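Local coordinates for putative secreted endoglycosylceramidase (Rhodococcus hoagii, PDB 6JYZ), which probably hydrolyses the bond between an oligosaccharide and ceramide in glycosphingolipids, as an endogalactosylceramidase of glycoside hydrolase family 5, at residues A[439-452]-A[461-475]. Residues are numbered along the deposited sequence; the frame is centred on the assembly and turned at random.
Sequences AERPQLDTVNVADV and WRLIGEAAGEYSVTT
Asp445 O is gripped twice: Thr474 N donates to it at 3.0 Å, and a water gives it a second hydrogen bond. The same water bonds Ser472 OG and Thr474 OG1, tying both hydroxyls to the neighbouring strand on the face they share with Asp445 and Val447. Strands 444-447 and 471-475 run antiparallel here, with Val447 and Ser472 exchanging the next pair of backbone bonds. Past Val447 the chain turns, and Asn448, its CG beside the backbone N (chi1 -50°), sends ND2 to Glu470 O at 3.0 Å. That donor stands 40° out of the carbonyl plane, and a second water, bonded also to Asn448 O and Ala468 N, donates to the same oxygen. This is the C-terminal beta-sandwich that accompanies the catalytic barrel: both segments cross between the four-stranded sheet edged by 444-447 and the facing sheet, in opposite directions, and in the facing sheet Ala450 N meets Glu466 O at 2.9 Å. Between the layers Val449 forks, CG1 lying 3.7 Å from Gly465 CA, where a beta carbon would clash, and CG2 reaching Val473 CG2 at 4.1 Å. Leu463 CD1 meets Val452 CG1 at 3.5 Å. At the far end Trp461 lies under the loop before strand 444-447: Pro442 CD sits over the five-membered ring, 3.5 Å from its centroid, and Arg441 CG over the six-membered ring on the same face, both as CH-pi contacts. A serine in place of Trp461 would probably leave Pro442 and the Arg441 methylenes without their aromatic floor and free this loop to shift. The indole NE1 also makes a weak hydrogen bond to Gly438 O.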
ATOM      1  N   ALA A 439       8.839 -24.701   8.914  1.00 18.78           N
ATOM      2  CA  ALA A 439       9.914 -25.291   9.690  1.00 22.26           C
ATOM      3  C   ALA A 439      10.714 -26.328   8.902  1.00 22.70           C
ATOM      4  O   ALA A 439      11.913 -26.421   9.150  1.00 26.03           O
ATOM      5  CB  ALA A 439       9.312 -25.907  10.948  1.00 22.88           C
ATOM      6  N   GLU A 440      10.107 -27.029   7.930  1.00 20.81           N
ATOM      7  CA  GLU A 440      10.792 -28.079   7.184  1.00 24.71           C
ATOM      8  C   GLU A 440      11.774 -27.425   6.217  1.00 27.60           C
ATOM      9  O   GLU A 440      11.430 -26.440   5.552  1.00 25.59           O
ATOM     10  CB  GLU A 440       9.752 -28.835   6.351  1.00 31.31           C
ATOM     11  CG  GLU A 440       8.438 -29.087   7.099  1.00 45.59           C
ATOM     12  CD  GLU A 440       7.428 -27.945   7.340  1.00 56.39           C
ATOM     13  OE1 GLU A 440       7.364 -26.952   6.533  1.00 46.04           O
ATOM     14  OE2 GLU A 440       6.666 -28.048   8.343  1.00 58.33           O
ATOM     15  N   ARG A 441      12.969 -28.003   6.060  1.00 25.11           N
ATOM     16  CA  ARG A 441      13.969 -27.473   5.156  1.00 25.56           C
ATOM     17  C   ARG A 441      13.479 -27.550   3.719  1.00 24.51           C
ATOM     18  O   ARG A 441      13.064 -28.587   3.184  1.00 25.21           O
ATOM     19  CB  ARG A 441      15.263 -28.303   5.222  1.00 25.15           C
ATOM     20  CG  ARG A 441      16.479 -27.623   4.628  1.00 29.25           C
ATOM     21  CD  ARG A 441      17.784 -28.350   5.007  1.00 30.60           C
ATOM     22  NE  ARG A 441      18.852 -27.998   4.065  1.00 37.56           N
ATOM     23  CZ  ARG A 441      18.902 -28.391   2.779  1.00 34.66           C
ATOM     24  NH1 ARG A 441      17.933 -29.150   2.249  1.00 31.15           N
ATOM     25  NH2 ARG A 441      19.917 -27.984   2.031  1.00 34.59           N
ATOM     26  N   PRO A 442      13.625 -26.434   2.958  1.00 22.40           N
ATOM     27  CA  PRO A 442      13.303 -26.444   1.549  1.00 21.43           C
ATOM     28  C   PRO A 442      14.198 -27.500   0.902  1.00 22.29           C
ATOM     29  O   PRO A 442      15.389 -27.634   1.233  1.00 23.50           O
ATOM     30  CB  PRO A 442      13.720 -25.029   1.062  1.00 21.29           C
ATOM     31  CG  PRO A 442      13.696 -24.227   2.285  1.00 22.09           C
ATOM     32  CD  PRO A 442      14.151 -25.129   3.421  1.00 21.63           C
ATOM     33  N   GLN A 443      13.618 -28.197  -0.039  1.00 17.91           N
ATOM     34  CA  GLN A 443      14.300 -29.232  -0.806  1.00 16.47           C
ATOM     35  C   GLN A 443      14.370 -28.704  -2.214  1.00 18.59           C
ATOM     36  O   GLN A 443      13.395 -28.696  -2.923  1.00 19.89           O
ATOM     37  CB  GLN A 443      13.562 -30.558  -0.640  1.00 18.38           C
ATOM     38  CG  GLN A 443      13.634 -31.094   0.765  1.00 18.76           C
ATOM     39  CD  GLN A 443      15.015 -31.488   1.208  1.00 16.84           C
ATOM     40  OE1 GLN A 443      15.909 -31.535   0.377  1.00 18.40           O
ATOM     41  NE2 GLN A 443      15.194 -31.716   2.483  1.00 19.26           N
ATOM     42  N   LEU A 444      15.561 -28.203  -2.622  1.00 17.44           N
ATOM     43  CA  LEU A 444      15.683 -27.420  -3.844  1.00 17.91           C
ATOM     44  C   LEU A 444      16.646 -28.030  -4.858  1.00 14.82           C
ATOM     45  O   LEU A 444      17.580 -28.756  -4.402  1.00 19.29           O
ATOM     46  CB  LEU A 444      16.218 -26.018  -3.493  1.00 19.26           C
ATOM     47  CG  LEU A 444      15.357 -25.306  -2.441  1.00 21.87           C
ATOM     48  CD1 LEU A 444      16.014 -23.959  -2.096  1.00 21.70           C
ATOM     49  CD2 LEU A 444      13.933 -25.112  -2.986  1.00 21.88           C
ATOM     50  N   ASP A 445      16.457 -27.795  -6.118  1.00 16.06           N
ATOM     51  CA  ASP A 445      17.405 -28.054  -7.191  1.00 17.67           C
ATOM     52  C   ASP A 445      17.918 -26.711  -7.649  1.00 15.67           C
ATOM     53  O   ASP A 445      17.147 -25.839  -8.085  1.00 16.68           O
ATOM     54  CB  ASP A 445      16.774 -28.679  -8.465  1.00 21.25           C
ATOM     55  CG  ASP A 445      17.758 -29.043  -9.593  1.00 24.38           C
ATOM     56  OD1 ASP A 445      18.993 -28.893  -9.401  1.00 23.97           O
ATOM     57  OD2 ASP A 445      17.318 -29.511 -10.665  1.00 28.25           O
ATOM     58  N   THR A 446      19.201 -26.443  -7.451  1.00 14.22           N
ATOM     59  CA  THR A 446      19.805 -25.188  -7.748  1.00 14.96           C
ATOM     60  C   THR A 446      20.773 -25.233  -8.927  1.00 17.31           C
ATOM     61  O   THR A 446      22.008 -25.490  -8.701  1.00 23.05           O
ATOM     62  CB  THR A 446      20.627 -24.686  -6.579  1.00 16.09           C
ATOM     63  OG1 THR A 446      21.541 -25.729  -6.132  1.00 15.45           O
ATOM     64  CG2 THR A 446      19.761 -24.378  -5.389  1.00 17.86           C
ATOM     65  N   VAL A 447      20.350 -24.864 -10.107  1.00 12.56           N
ATOM     66  CA  VAL A 447      21.145 -25.033 -11.309  1.00 12.80           C
ATOM     67  C   VAL A 447      21.929 -23.782 -11.549  1.00 12.26           C
ATOM     68  O   VAL A 447      21.348 -22.697 -11.787  1.00 13.30           O
ATOM     69  CB  VAL A 447      20.241 -25.360 -12.510  1.00 13.19           C
ATOM     70  CG1 VAL A 447      21.053 -25.446 -13.781  1.00 15.69           C
ATOM     71  CG2 VAL A 447      19.453 -26.613 -12.219  1.00 15.75           C
ATOM     72  N   ASN A 448      23.263 -23.875 -11.532  1.00 11.60           N
ATOM     73  CA  ASN A 448      24.181 -22.764 -11.793  1.00 12.59           C
ATOM     74  C   ASN A 448      24.104 -21.682 -10.747  1.00 12.62           C
ATOM     75  O   ASN A 448      24.108 -20.476 -11.038  1.00 14.64           O
ATOM     76  CB  ASN A 448      24.067 -22.125 -13.188  1.00 12.89           C
ATOM     77  CG  ASN A 448      24.092 -23.126 -14.300  1.00 13.67           C
ATOM     78  OD1 ASN A 448      24.831 -24.145 -14.218  1.00 15.18           O
ATOM     79  ND2 ASN A 448      23.372 -22.932 -15.385  1.00 15.48           N
ATOM     80  N   VAL A 449      24.008 -22.087  -9.501  1.00 13.67           N
ATOM     81  CA  VAL A 449      24.064 -21.201  -8.357  1.00 14.46           C
ATOM     82  C   VAL A 449      25.248 -21.640  -7.491  1.00 16.15           C
ATOM     83  O   VAL A 449      25.210 -22.770  -6.966  1.00 17.05           O
ATOM     84  CB  VAL A 449      22.745 -21.196  -7.584  1.00 13.53           C
ATOM     85  CG1 VAL A 449      22.828 -20.127  -6.474  1.00 15.17           C
ATOM     86  CG2 VAL A 449      21.571 -20.925  -8.543  1.00 14.94           C
ATOM     87  N   ALA A 450      26.229 -20.742  -7.328  1.00 16.15           N
ATOM     88  CA  ALA A 450      27.404 -21.034  -6.497  1.00 17.69           C
ATOM     89  C   ALA A 450      27.156 -20.597  -5.077  1.00 19.82           C
ATOM     90  O   ALA A 450      26.437 -19.663  -4.781  1.00 19.28           O
ATOM     91  CB  ALA A 450      28.572 -20.280  -7.056  1.00 21.42           C
ATOM     92  N   ASP A 451      27.846 -21.267  -4.134  1.00 23.34           N
ATOM     93  CA  ASP A 451      27.872 -20.851  -2.727  1.00 23.92           C
ATOM     94  C   ASP A 451      26.470 -20.788  -2.123  1.00 20.48           C
ATOM     95  O   ASP A 451      26.164 -19.900  -1.369  1.00 22.43           O
ATOM     96  CB  ASP A 451      28.702 -19.582  -2.506  1.00 27.68           C
ATOM     97  CG  ASP A 451      30.148 -19.850  -2.921  1.00 37.14           C
ATOM     98  OD1 ASP A 451      30.635 -21.008  -2.712  1.00 43.22           O
ATOM     99  OD2 ASP A 451      30.762 -18.943  -3.496  1.00 45.38           O
ATOM    100  N   VAL A 452      25.618 -21.745  -2.490  1.00 21.15           N
ATOM    101  CA  VAL A 452      24.281 -21.749  -1.922  1.00 20.55           C
ATOM    102  C   VAL A 452      24.310 -21.866  -0.408  1.00 20.05           C
ATOM    103  O   VAL A 452      25.054 -22.785   0.083  1.00 23.35           O
ATOM    104  CB  VAL A 452      23.429 -22.877  -2.497  1.00 22.38           C
ATOM    105  CG1 VAL A 452      22.204 -23.155  -1.658  1.00 24.11           C
ATOM    106  CG2 VAL A 452      22.993 -22.523  -3.914  1.00 22.92           C
ATOM    107  N   TRP A 461      13.021 -19.824   6.062  1.00 14.96           N
ATOM    108  CA  TRP A 461      14.356 -20.004   5.588  1.00 14.79           C
ATOM    109  C   TRP A 461      14.703 -18.909   4.611  1.00 15.95           C
ATOM    110  O   TRP A 461      13.847 -18.494   3.816  1.00 15.04           O
ATOM    111  CB  TRP A 461      14.533 -21.332   4.855  1.00 16.70           C
ATOM    112  CG  TRP A 461      14.169 -22.491   5.714  1.00 18.27           C
ATOM    113  CD1 TRP A 461      12.921 -22.947   6.014  1.00 18.18           C
ATOM    114  CD2 TRP A 461      15.124 -23.328   6.378  1.00 22.77           C
ATOM    115  NE1 TRP A 461      13.033 -24.000   6.884  1.00 21.63           N
ATOM    116  CE2 TRP A 461      14.349 -24.291   7.067  1.00 23.56           C
ATOM    117  CE3 TRP A 461      16.521 -23.381   6.427  1.00 25.52           C
ATOM    118  CZ2 TRP A 461      14.960 -25.264   7.872  1.00 27.92           C
ATOM    119  CZ3 TRP A 461      17.131 -24.380   7.171  1.00 31.86           C
ATOM    120  CH2 TRP A 461      16.339 -25.301   7.868  1.00 29.07           C
ATOM    121  N   ARG A 462      15.950 -18.452   4.652  1.00 16.21           N
ATOM    122  CA  ARG A 462      16.473 -17.525   3.640  1.00 16.58           C
ATOM    123  C   ARG A 462      17.525 -18.227   2.845  1.00 16.45           C
ATOM    124  O   ARG A 462      18.455 -18.875   3.416  1.00 19.47           O
ATOM    125  CB  ARG A 462      17.035 -16.281   4.311  1.00 18.58           C
ATOM    126  CG  ARG A 462      15.938 -15.369   4.831  1.00 18.69           C
ATOM    127  CD  ARG A 462      15.283 -14.554   3.657  1.00 20.31           C
ATOM    128  NE  ARG A 462      16.251 -13.662   3.039  1.00 17.26           N
ATOM    129  CZ  ARG A 462      16.542 -12.456   3.446  1.00 18.18           C
ATOM    130  NH1 ARG A 462      15.924 -11.990   4.504  1.00 18.52           N
ATOM    131  NH2 ARG A 462      17.461 -11.780   2.773  1.00 20.43           N
ATOM    132  N   LEU A 463      17.493 -18.147   1.522  1.00 15.48           N
ATOM    133  CA  LEU A 463      18.450 -18.672   0.609  1.00 14.89           C
ATOM    134  C   LEU A 463      19.297 -17.542   0.068  1.00 16.07           C
ATOM    135  O   LEU A 463      18.763 -16.479  -0.336  1.00 15.55           O
ATOM    136  CB  LEU A 463      17.718 -19.418  -0.507  1.00 16.27           C
ATOM    137  CG  LEU A 463      18.595 -19.739  -1.698  1.00 18.57           C
ATOM    138  CD1 LEU A 463      19.479 -20.944  -1.473  1.00 28.56           C
ATOM    139  CD2 LEU A 463      17.709 -20.025  -2.923  1.00 26.17           C
ATOM    140  N   ILE A 464      20.590 -17.771  -0.028  1.00 15.67           N
ATOM    141  CA  ILE A 464      21.496 -16.939  -0.785  1.00 15.07           C
ATOM    142  C   ILE A 464      22.314 -17.787  -1.698  1.00 14.56           C
ATOM    143  O   ILE A 464      22.547 -18.976  -1.455  1.00 17.15           O
ATOM    144  CB  ILE A 464      22.383 -16.087   0.142  1.00 20.64           C
ATOM    145  CG1 ILE A 464      21.591 -15.233   1.129  1.00 26.39           C
ATOM    146  CG2 ILE A 464      23.375 -15.243  -0.626  1.00 27.08           C
ATOM    147  CD1 ILE A 464      21.040 -13.969   0.587  1.00 38.94           C
ATOM    148  N   GLY A 465      22.740 -17.247  -2.810  1.00 14.02           N
ATOM    149  CA  GLY A 465      23.664 -17.892  -3.699  1.00 15.92           C
ATOM    150  C   GLY A 465      24.077 -16.968  -4.819  1.00 14.29           C
ATOM    151  O   GLY A 465      23.528 -15.854  -4.911  1.00 16.34           O
ATOM    152  N   GLU A 466      25.063 -17.293  -5.609  1.00 15.18           N
ATOM    153  CA  GLU A 466      25.580 -16.416  -6.638  1.00 15.09           C
ATOM    154  C   GLU A 466      25.318 -16.975  -8.021  1.00 15.58           C
ATOM    155  O   GLU A 466      25.686 -18.117  -8.319  1.00 16.98           O
ATOM    156  CB  GLU A 466      27.119 -16.295  -6.508  1.00 20.79           C
ATOM    157  CG  GLU A 466      27.698 -15.110  -7.284  1.00 27.47           C
ATOM    158  CD  GLU A 466      27.366 -13.680  -6.841  1.00 34.10           C
ATOM    159  OE1 GLU A 466      26.842 -13.503  -5.725  1.00 32.53           O
ATOM    160  OE2 GLU A 466      27.646 -12.728  -7.626  1.00 42.81           O
ATOM    161  N   ALA A 467      24.778 -16.122  -8.916  1.00 14.06           N
ATOM    162  CA  ALA A 467      24.518 -16.472 -10.299  1.00 13.95           C
ATOM    163  C   ALA A 467      25.516 -15.745 -11.178  1.00 14.46           C
ATOM    164  O   ALA A 467      25.953 -14.638 -10.827  1.00 15.67           O
ATOM    165  CB  ALA A 467      23.079 -16.060 -10.658  1.00 17.08           C
ATOM    166  N   ALA A 468      25.769 -16.309 -12.362  1.00 14.56           N
ATOM    167  CA  ALA A 468      26.665 -15.703 -13.342  1.00 15.09           C
ATOM    168  C   ALA A 468      26.260 -16.136 -14.734  1.00 17.88           C
ATOM    169  O   ALA A 468      27.043 -16.557 -15.572  1.00 22.69           O
ATOM    170  CB  ALA A 468      28.091 -16.094 -12.999  1.00 19.21           C
ATOM    171  N   GLY A 469      24.972 -16.043 -15.053  1.00 15.62           N
ATOM    172  CA  GLY A 469      24.432 -16.516 -16.324  1.00 15.41           C
ATOM    173  C   GLY A 469      23.031 -17.099 -16.082  1.00 13.54           C
ATOM    174  O   GLY A 469      22.333 -16.679 -15.133  1.00 14.26           O
ATOM    175  N   GLU A 470      22.617 -18.060 -16.879  1.00 13.50           N
ATOM    176  CA  GLU A 470      21.337 -18.707 -16.668  1.00 14.16           C
ATOM    177  C   GLU A 470      21.356 -19.412 -15.329  1.00 12.49           C
ATOM    178  O   GLU A 470      22.350 -20.129 -15.013  1.00 14.88           O
ATOM    179  CB  GLU A 470      21.056 -19.749 -17.741  1.00 16.51           C
ATOM    180  CG  GLU A 470      20.718 -19.171 -19.108  1.00 20.18           C
ATOM    181  CD  GLU A 470      20.152 -20.214 -20.084  1.00 22.67           C
ATOM    182  OE1 GLU A 470      20.248 -21.420 -19.803  1.00 26.70           O
ATOM    183  OE2 GLU A 470      19.645 -19.782 -21.119  1.00 29.07           O
ATOM    184  N   TYR A 471      20.274 -19.433 -14.596  1.00 11.86           N
ATOM    185  CA  TYR A 471      20.155 -20.150 -13.355  1.00 11.31           C
ATOM    186  C   TYR A 471      18.723 -20.518 -13.039  1.00 11.18           C
ATOM    187  O   TYR A 471      17.802 -19.888 -13.612  1.00 11.53           O
ATOM    188  CB  TYR A 471      20.741 -19.362 -12.180  1.00 11.98           C
ATOM    189  CG  TYR A 471      19.965 -18.072 -11.915  1.00 11.89           C
ATOM    190  CD1 TYR A 471      18.850 -18.072 -11.055  1.00 13.62           C
ATOM    191  CD2 TYR A 471      20.291 -16.913 -12.581  1.00 12.25           C
ATOM    192  CE1 TYR A 471      18.071 -16.913 -10.934  1.00 13.09           C
ATOM    193  CE2 TYR A 471      19.541 -15.733 -12.432  1.00 13.18           C
ATOM    194  CZ  TYR A 471      18.430 -15.784 -11.633  1.00 13.17           C
ATOM    195  OH  TYR A 471      17.707 -14.591 -11.478  1.00 15.28           O
ATOM    196  N   SER A 472      18.507 -21.449 -12.163  1.00 10.69           N
ATOM    197  CA  SER A 472      17.165 -21.716 -11.691  1.00 10.92           C
ATOM    198  C   SER A 472      17.254 -22.252 -10.293  1.00 11.56           C
ATOM    199  O   SER A 472      18.249 -22.881  -9.877  1.00 12.30           O
ATOM    200  CB  SER A 472      16.381 -22.613 -12.606  1.00 12.64           C
ATOM    201  OG  SER A 472      17.057 -23.919 -12.653  1.00 14.49           O
ATOM    202  N   VAL A 473      16.212 -22.052  -9.513  1.00 11.17           N
ATOM    203  CA  VAL A 473      16.077 -22.582  -8.173  1.00 11.10           C
ATOM    204  C   VAL A 473      14.686 -23.144  -8.074  1.00 12.32           C
ATOM    205  O   VAL A 473      13.690 -22.359  -8.086  1.00 12.20           O
ATOM    206  CB  VAL A 473      16.324 -21.550  -7.042  1.00 12.09           C
ATOM    207  CG1 VAL A 473      16.196 -22.245  -5.712  1.00 14.17           C
ATOM    208  CG2 VAL A 473      17.643 -20.854  -7.229  1.00 12.76           C
ATOM    209  N   THR A 474      14.496 -24.459  -8.039  1.00 14.01           N
ATOM    210  CA  THR A 474      13.173 -25.055  -8.144  1.00 15.64           C
ATOM    211  C   THR A 474      13.026 -26.092  -7.047  1.00 18.84           C
ATOM    212  O   THR A 474      13.954 -26.616  -6.404  1.00 19.18           O
ATOM    213  CB  THR A 474      12.782 -25.333  -9.623  1.00 22.34           C
ATOM    214  OG1 THR A 474      13.685 -26.272 -10.145  1.00 22.73           O
ATOM    215  CG2 THR A 474      12.872 -24.204 -10.639  1.00 24.32           C
ATOM    216  N   THR A 475      11.789 -26.368  -6.694  1.00 21.38           N
ATOM    217  CA  THR A 475      11.552 -27.604  -5.934  1.00 23.44           C
ATOM    218  C   THR A 475      11.742 -28.881  -6.759  1.00 25.20           C
ATOM    219  O   THR A 475      11.443 -28.998  -7.962  1.00 27.34           O
ATOM    220  CB  THR A 475      10.152 -27.635  -5.339  1.00 26.43           C
ATOM    221  OG1 THR A 475       9.293 -27.632  -6.447  1.00 35.15           O
ATOM    222  CG2 THR A 475       9.845 -26.300  -4.678  1.00 24.37           C
TER
HETATM  223  O   HOH W   1      16.244 -25.670 -10.740  1.00 18.82           O
HETATM  224  O   HOH W   2      24.462 -18.816 -13.132  1.00 24.87           O